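Local coordinates for A-type flavoprotein (Giardia intestinalis, PDB 2Q9U), which probably scavenges oxygen by transferring electrons through bound flavin mononucleotide to a diiron centre, at residues A[105-110]-A[143-148]. Sequence-based numbering, arbitrary orientation.
Sequences TFVCTK and LKFIPV
Val107 meets Phe145 where the two beta-sheets of the metallo-beta-lactamase-like alpha-beta/beta-alpha sandwich face each other, and, between these two strands, the closest approach is made by this pair. One methyl does the touching: CG1 of Val107 lies 3.9 Å from CZ of Phe145 and 4.1 Å from CE1 of Phe145, so it rests against the far corner of the ring, approaching obliquely. With CG1 anti to the backbone N (chi1 179°), this branch is turned to the ring while CG2, beside the backbone N, stays farther from it. The two side chains cross at about a right angle, and both are buried.

Toward the end of both strands the fit is looser. Here CG2 of Thr109 and CG of Pro147 come no nearer than 4.4 Å; Pro147 is partly exposed, whereas Thr109 is buried. Even here Thr109 CA and Pro147 CA are 7.8 Å apart, too far for backbone pairing; the 129 Å² buried in total thus reflects side-chain packing between sheets. The Thr109 hydroxyl instead caps helix 110-120, through a weak hydrogen bond from Cys112 N. Its side chain is about 14 Å from the mu-oxo-diiron, so this is interior packing, not part of that site.

Strand 105-108 runs between strands 80-82 and 127-129, parallel to both, whereas 142-147 pairs antiparallel with 157-161 in the other sheet. Val130 touches both Val107 and Phe145, while Val82 and Thr159 also pack on the phenylalanine.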
# COMPACT_ATOMS: atom_id res chain seq x y z
N THR A 105 31.38 -1.94 31.48
CA THR A 105 30.68 -0.90 32.20
C THR A 105 29.94 -0.05 31.16
O THR A 105 30.51 0.32 30.14
CB THR A 105 31.70 -0.01 32.97
OG1 THR A 105 32.36 -0.82 33.96
CG2 THR A 105 31.03 1.15 33.66
N PHE A 106 28.67 0.23 31.45
CA PHE A 106 27.82 1.04 30.57
C PHE A 106 28.03 2.50 30.93
O PHE A 106 27.88 2.88 32.10
CB PHE A 106 26.35 0.57 30.66
CG PHE A 106 26.12 -0.72 29.97
CD1 PHE A 106 25.81 -0.75 28.60
CD2 PHE A 106 26.28 -1.93 30.65
CE1 PHE A 106 25.64 -1.96 27.93
CE2 PHE A 106 26.13 -3.14 30.00
CZ PHE A 106 25.80 -3.16 28.62
N VAL A 107 28.40 3.30 29.94
CA VAL A 107 28.82 4.68 30.15
C VAL A 107 27.80 5.59 29.50
O VAL A 107 27.57 5.51 28.30
CB VAL A 107 30.19 4.96 29.48
CG1 VAL A 107 30.61 6.40 29.68
CG2 VAL A 107 31.28 4.00 29.98
N CYS A 108 27.21 6.48 30.30
CA CYS A 108 26.22 7.41 29.79
C CYS A 108 25.94 8.47 30.83
O CYS A 108 26.44 8.40 31.95
CB CYS A 108 24.92 6.64 29.45
SG CYS A 108 24.24 5.68 30.87
N THR A 109 25.13 9.45 30.45
CA THR A 109 24.71 10.51 31.36
C THR A 109 23.62 9.97 32.29
O THR A 109 23.06 8.90 32.07
CB THR A 109 24.12 11.71 30.58
OG1 THR A 109 22.98 11.27 29.84
CG2 THR A 109 25.16 12.35 29.63
N LYS A 110 23.32 10.73 33.34
CA LYS A 110 22.33 10.31 34.31
C LYS A 110 20.94 10.16 33.67
O LYS A 110 20.24 9.16 33.90
CB LYS A 110 22.28 11.30 35.48
CG LYS A 110 21.27 10.92 36.57
CD LYS A 110 21.45 9.49 37.07
CE LYS A 110 22.34 9.40 38.30
NZ LYS A 110 22.51 7.98 38.72
N LEU A 143 37.69 9.97 25.67
CA LEU A 143 36.34 10.31 25.21
C LEU A 143 35.71 11.36 26.10
O LEU A 143 35.81 11.29 27.34
CB LEU A 143 35.45 9.07 25.20
CG LEU A 143 35.86 7.90 24.30
CD1 LEU A 143 34.88 6.76 24.49
CD2 LEU A 143 35.93 8.34 22.84
N LYS A 144 35.08 12.35 25.45
CA LYS A 144 34.29 13.41 26.09
C LYS A 144 32.82 13.24 25.69
O LYS A 144 32.51 12.59 24.68
CB LYS A 144 34.78 14.80 25.65
CG LYS A 144 36.29 15.00 25.79
CD LYS A 144 36.70 15.21 27.25
CE LYS A 144 36.43 16.64 27.70
NZ LYS A 144 35.18 16.65 28.47
N PHE A 145 31.94 13.88 26.45
CA PHE A 145 30.51 13.68 26.31
C PHE A 145 29.85 15.02 26.24
O PHE A 145 30.11 15.90 27.04
CB PHE A 145 30.01 12.82 27.49
CG PHE A 145 30.80 11.55 27.61
CD1 PHE A 145 30.51 10.47 26.78
CD2 PHE A 145 31.92 11.47 28.46
CE1 PHE A 145 31.27 9.30 26.85
CE2 PHE A 145 32.69 10.32 28.52
CZ PHE A 145 32.37 9.23 27.72
N ILE A 146 29.02 15.20 25.22
CA ILE A 146 28.35 16.47 25.00
C ILE A 146 26.82 16.23 25.07
O ILE A 146 26.21 15.75 24.09
CB ILE A 146 28.71 17.07 23.62
CG1 ILE A 146 30.23 17.27 23.46
CG2 ILE A 146 27.95 18.36 23.42
CD1 ILE A 146 30.70 17.52 21.99
N PRO A 147 26.21 16.55 26.22
CA PRO A 147 24.76 16.42 26.30
C PRO A 147 24.12 17.37 25.29
O PRO A 147 24.57 18.52 25.12
CB PRO A 147 24.45 16.84 27.75
CG PRO A 147 25.75 16.51 28.50
CD PRO A 147 26.78 17.01 27.51
N VAL A 148 23.14 16.86 24.56
CA VAL A 148 22.36 17.72 23.66
C VAL A 148 20.87 17.51 24.02
O VAL A 148 20.12 16.95 23.24
CB VAL A 148 22.69 17.44 22.15
CG1 VAL A 148 24.15 17.91 21.75
CG2 VAL A 148 22.51 15.96 21.81